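Aspartate aminotransferase, mitochondrial (Trypanosoma brucei brucei, PDB 4W5K) probably catalyses the reversible, pyridoxal-phosphate-dependent transfer of the amino group between aspartate and 2-oxoglutarate, working as a homodimer. Local coordinates at residues A69-E74 against Q241-N246; K52-G57 against V293-K298. The protein carries 1 engineered substitution. All coordinates share one frame; numbering follows the deposited sequence.

Contact 1 of 2, residues A69-E74 against Q241-N246; sequences ASFVEE and QSFSAN. Engineered in segment 241-246: Ala245 (natural residue Lys). With PLP (pyridoxal-5'-phosphate), chain C.
Behind the phosphate-binding turn of the pyridoxal-5'-phosphate site of this aminotransferase, strand 238-242 runs out into a turn whose Phe243 meets Phe71 of helix 69-80. The two side chains approach from opposite directions, and CZ of Phe71 comes to 3.4 Å from CE2 of Phe243, while CE1 of Phe71 lies 3.7 Å from the same CE2. The ring planes stand at 73° with centroids 5.5 Å apart, an oblique pairing with no hydrogen bond across it. Phe71 reaches over because its CG is anti to the backbone N (chi1 164°), which carries the ring off the helix toward Phe243. On the cofactor side, Ser242 OG donates to PLP O3P at 2.6 Å and accepts from Ser244 N at 3.1 Å, an ST turn, so the same hydroxyl is gripped from the backbone as it donates to the phosphate. Ser244 OG lies 2.9 Å from PLP O3P and 3.1 Å from PLP O1P. Ala245, engineered in place of the natural lysine, follows. Around the ring pair, Phe71 also packs on Ala290 and Val293 of helix 287-297 and on Gln96 of strand 92-97, while Phe243 rests on Ala75 and Leu78 further along helix 69-80.

Contact 2 of 2, residues K52-G57 against V293-K298; sequences KQATLG and VSSILK
Ala54 and Thr55, in the loop that follows helix 49-52, lie along one side of the last turn of helix 287-297; the nearest CA pair is Ala54 and Ser295, 5.7 Å apart. At Ala54 the apolar approach is that of CB to CG1 of Ile296, at 4.2 Å. CA of Ala54 also packs closely beside the serine hydroxyl, 3.7 Å from OG of Ser295. Ile296 turns CG1 to the side of its own backbone N (chi1 -71°), bringing that branch to the loop. One residue on, Thr55 N donates to Ser295 OG at 3.0 Å, a nearly straight bond with an N-H...O angle of 167°. With OG anti to the backbone N (chi1 172°), the hydroxyl of Ser295 lies toward the loop, where Thr55 N reaches it. CB of Ser295 packs 3.7 Å from the carbonyl O of Thr55. Leu56 points its CB away from 293-298, yet its side chain packs on Tyr288, Trp291 and Val292, earlier in the same helix. One neutral, directional bond thus sets the position of the loop at Thr55, while the single, rather distant alanine-isoleucine approach adds little specificity.

In the fold
From the N terminus, the chain passes helix 49-52 and lays down 52-57, then enters helix 69-80, whose first turns supply 69-74. It then lays down most of the large mixed sheet; the end of strand 238-242 and the turn after it (241-246) close contact 1, before strand 255-260 is added. Only after helix 264-282 does helix 287-297 bring 293-298 back to 52-57, so contact 2 closes a longer loop that encloses contact 1. The centres of the two contacts are about 11 Å apart, joined by a salt bridge between Glu74 and Lys298 and a probable hydrogen bond between Ser70 and Ser294. Helices 69-80 and 287-297 thereby link the cofactor end of the sheet to the more exposed loop after helix 49-52.

Contact 1 of 2, residues A69-E74 against Q241-N246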
# COMPACT_ATOMS: atom_id res chain seq x y z
N ALA A 69 0.86 -15.50 4.87
CA ALA A 69 -0.03 -16.63 4.58
C ALA A 69 -1.00 -16.94 5.72
O ALA A 69 -2.18 -17.22 5.48
CB ALA A 69 0.78 -17.87 4.25
N SER A 70 -0.51 -16.89 6.96
CA SER A 70 -1.39 -17.18 8.10
C SER A 70 -2.47 -16.11 8.24
O SER A 70 -3.61 -16.41 8.61
CB SER A 70 -0.59 -17.30 9.39
OG SER A 70 0.05 -16.09 9.74
N PHE A 71 -2.11 -14.86 7.97
CA PHE A 71 -3.11 -13.78 7.99
C PHE A 71 -4.20 -14.04 6.96
O PHE A 71 -5.40 -13.90 7.23
CB PHE A 71 -2.44 -12.42 7.72
CG PHE A 71 -3.41 -11.33 7.34
CD1 PHE A 71 -4.16 -10.68 8.32
CD2 PHE A 71 -3.60 -10.99 6.01
CE1 PHE A 71 -5.06 -9.67 7.96
CE2 PHE A 71 -4.49 -10.00 5.64
CZ PHE A 71 -5.25 -9.34 6.62
N VAL A 72 -3.79 -14.39 5.75
CA VAL A 72 -4.78 -14.59 4.69
C VAL A 72 -5.72 -15.75 5.06
O VAL A 72 -6.93 -15.65 4.87
CB VAL A 72 -4.11 -14.84 3.32
CG1 VAL A 72 -5.18 -15.19 2.26
CG2 VAL A 72 -3.30 -13.61 2.90
N GLU A 73 -5.16 -16.83 5.58
CA GLU A 73 -5.95 -17.97 6.02
C GLU A 73 -6.97 -17.58 7.10
O GLU A 73 -8.15 -17.97 7.02
CB GLU A 73 -5.02 -19.06 6.56
CG GLU A 73 -5.72 -20.32 7.01
CD GLU A 73 -4.73 -21.43 7.30
OE1 GLU A 73 -5.08 -22.35 8.07
OE2 GLU A 73 -3.60 -21.37 6.76
N GLU A 74 -6.52 -16.82 8.10
CA GLU A 74 -7.44 -16.37 9.17
C GLU A 74 -8.49 -15.39 8.64
O GLU A 74 -9.65 -15.43 9.07
CB GLU A 74 -6.66 -15.73 10.33
CG GLU A 74 -5.77 -16.69 11.13
CD GLU A 74 -6.49 -17.95 11.58
OE1 GLU A 74 -7.54 -17.84 12.26
OE2 GLU A 74 -5.99 -19.05 11.27
N GLN A 241 -12.55 -7.05 2.16
CA GLN A 241 -12.67 -7.15 3.61
C GLN A 241 -11.70 -6.18 4.30
O GLN A 241 -10.48 -6.29 4.13
CB GLN A 241 -12.42 -8.61 4.04
CG GLN A 241 -12.35 -8.87 5.52
CD GLN A 241 -12.07 -10.33 5.82
OE1 GLN A 241 -11.34 -10.99 5.07
NE2 GLN A 241 -12.60 -10.84 6.94
N SER A 242 -12.23 -5.26 5.10
CA SER A 242 -11.40 -4.29 5.83
C SER A 242 -11.22 -4.64 7.30
O SER A 242 -12.17 -5.02 7.98
CB SER A 242 -12.03 -2.88 5.73
OG SER A 242 -11.32 -1.96 6.55
N PHE A 243 -9.99 -4.49 7.79
CA PHE A 243 -9.72 -4.63 9.21
C PHE A 243 -9.49 -3.30 9.90
O PHE A 243 -9.11 -3.26 11.08
CB PHE A 243 -8.52 -5.58 9.40
CG PHE A 243 -8.83 -6.97 8.94
CD1 PHE A 243 -9.80 -7.72 9.60
CD2 PHE A 243 -8.25 -7.50 7.81
CE1 PHE A 243 -10.14 -9.00 9.15
CE2 PHE A 243 -8.57 -8.79 7.36
CZ PHE A 243 -9.51 -9.53 8.03
N SER A 244 -9.80 -2.22 9.19
CA SER A 244 -9.56 -0.88 9.74
C SER A 244 -10.44 -0.56 10.93
O SER A 244 -9.94 -0.21 11.99
CB SER A 244 -9.76 0.18 8.64
OG SER A 244 -8.76 0.05 7.64
N ALA A 245 -11.76 -0.69 10.76
CA ALA A 245 -12.62 -0.35 11.89
C ALA A 245 -12.68 -1.47 12.95
O ALA A 245 -12.67 -1.19 14.16
CB ALA A 245 -14.02 -0.01 11.39
N ASN A 246 -12.82 -2.73 12.52
CA ASN A 246 -13.10 -3.76 13.51
C ASN A 246 -11.88 -4.16 14.35
O ASN A 246 -12.04 -4.73 15.43
CB ASN A 246 -13.79 -5.01 12.88
CG ASN A 246 -12.98 -5.69 11.81
OD1 ASN A 246 -11.85 -5.34 11.54
ND2 ASN A 246 -13.60 -6.69 11.17
N1 PLP C . -15.60 0.71 1.97
C2 PLP C . -16.41 1.34 2.89
C2A PLP C . -17.89 1.16 2.76
C3 PLP C . -15.86 2.12 3.91
O3 PLP C . -16.65 2.77 4.82
C4 PLP C . -14.49 2.26 4.00
C4A PLP C . -13.92 2.91 5.23
O4A PLP C . -13.97 4.14 5.33
C5 PLP C . -13.66 1.63 3.07
C6 PLP C . -14.23 0.84 2.07
C5A PLP C . -12.15 1.79 3.14
O4P PLP C . -11.61 1.01 4.17
P PLP C . -10.07 0.88 4.38
O1P PLP C . -9.57 1.93 5.32
O2P PLP C . -9.36 0.98 3.05
O3P PLP C . -9.89 -0.50 4.98

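Contact 2 of 2, residues K52-G57 against V293-K298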
# COMPACT_ATOMS: atom_id res chain seq x y z
N LYS A 52 -3.11 -4.30 21.58
CA LYS A 52 -1.95 -4.06 22.45
C LYS A 52 -1.24 -5.35 22.85
O LYS A 52 -0.00 -5.39 22.97
CB LYS A 52 -2.38 -3.31 23.71
CG LYS A 52 -2.95 -1.92 23.46
CD LYS A 52 -3.42 -1.27 24.74
CE LYS A 52 -4.07 0.08 24.50
NZ LYS A 52 -4.66 0.63 25.74
N GLN A 53 -2.02 -6.40 23.08
CA GLN A 53 -1.48 -7.69 23.53
C GLN A 53 -1.05 -8.61 22.39
O GLN A 53 -0.50 -9.68 22.66
CB GLN A 53 -2.51 -8.42 24.40
CG GLN A 53 -2.91 -7.67 25.66
CD GLN A 53 -4.00 -8.39 26.45
OE1 GLN A 53 -4.11 -9.61 26.42
NE2 GLN A 53 -4.83 -7.61 27.15
N ALA A 54 -1.31 -8.21 21.15
CA ALA A 54 -0.93 -9.00 19.98
C ALA A 54 0.59 -9.12 19.92
O ALA A 54 1.31 -8.21 20.34
CB ALA A 54 -1.46 -8.38 18.68
N THR A 55 1.06 -10.25 19.41
CA THR A 55 2.49 -10.48 19.23
C THR A 55 2.96 -10.14 17.81
O THR A 55 2.41 -10.64 16.84
CB THR A 55 2.85 -11.94 19.53
OG1 THR A 55 2.60 -12.22 20.91
CG2 THR A 55 4.35 -12.19 19.23
N LEU A 56 3.95 -9.25 17.67
CA LEU A 56 4.45 -8.91 16.34
C LEU A 56 5.54 -9.87 15.92
O LEU A 56 6.17 -10.50 16.77
CB LEU A 56 4.99 -7.47 16.30
CG LEU A 56 4.09 -6.41 16.93
CD1 LEU A 56 4.76 -5.06 16.79
CD2 LEU A 56 2.74 -6.43 16.22
N GLY A 57 5.76 -9.99 14.60
CA GLY A 57 6.94 -10.70 14.11
C GLY A 57 8.22 -9.97 14.47
O GLY A 57 8.18 -8.82 14.91
N VAL A 293 -3.54 -9.05 13.28
CA VAL A 293 -4.80 -9.78 13.05
C VAL A 293 -4.52 -11.28 13.14
O VAL A 293 -5.27 -12.01 13.78
CB VAL A 293 -5.43 -9.37 11.72
CG1 VAL A 293 -6.59 -10.30 11.35
CG2 VAL A 293 -5.95 -7.93 11.82
N SER A 294 -3.41 -11.73 12.56
CA SER A 294 -3.09 -13.16 12.59
C SER A 294 -2.85 -13.65 14.03
O SER A 294 -3.31 -14.74 14.43
CB SER A 294 -1.87 -13.43 11.70
OG SER A 294 -1.48 -14.79 11.79
N SER A 295 -2.16 -12.82 14.82
CA SER A 295 -1.86 -13.13 16.21
C SER A 295 -3.14 -13.25 17.03
O SER A 295 -3.30 -14.16 17.84
CB SER A 295 -0.96 -12.06 16.79
OG SER A 295 -0.81 -12.22 18.19
N ILE A 296 -4.05 -12.31 16.81
CA ILE A 296 -5.28 -12.30 17.59
C ILE A 296 -6.15 -13.49 17.22
O ILE A 296 -6.63 -14.19 18.09
CB ILE A 296 -6.06 -10.99 17.41
CG1 ILE A 296 -5.32 -9.85 18.13
CG2 ILE A 296 -7.47 -11.14 17.96
CD1 ILE A 296 -5.83 -8.44 17.78
N LEU A 297 -6.33 -13.74 15.92
CA LEU A 297 -7.29 -14.75 15.49
C LEU A 297 -6.80 -16.17 15.74
O LEU A 297 -7.60 -17.10 15.85
CB LEU A 297 -7.63 -14.56 14.01
CG LEU A 297 -8.46 -13.31 13.72
CD1 LEU A 297 -8.65 -13.13 12.21
CD2 LEU A 297 -9.81 -13.32 14.50
N LYS A 298 -5.49 -16.35 15.88
CA LYS A 298 -4.97 -17.68 16.23
C LYS A 298 -4.89 -17.95 17.74
O LYS A 298 -4.51 -19.05 18.16
CB LYS A 298 -3.59 -17.90 15.58
CG LYS A 298 -3.70 -18.07 14.07
CD LYS A 298 -2.35 -18.16 13.38
CE LYS A 298 -2.29 -19.39 12.47
NZ LYS A 298 -3.31 -19.37 11.37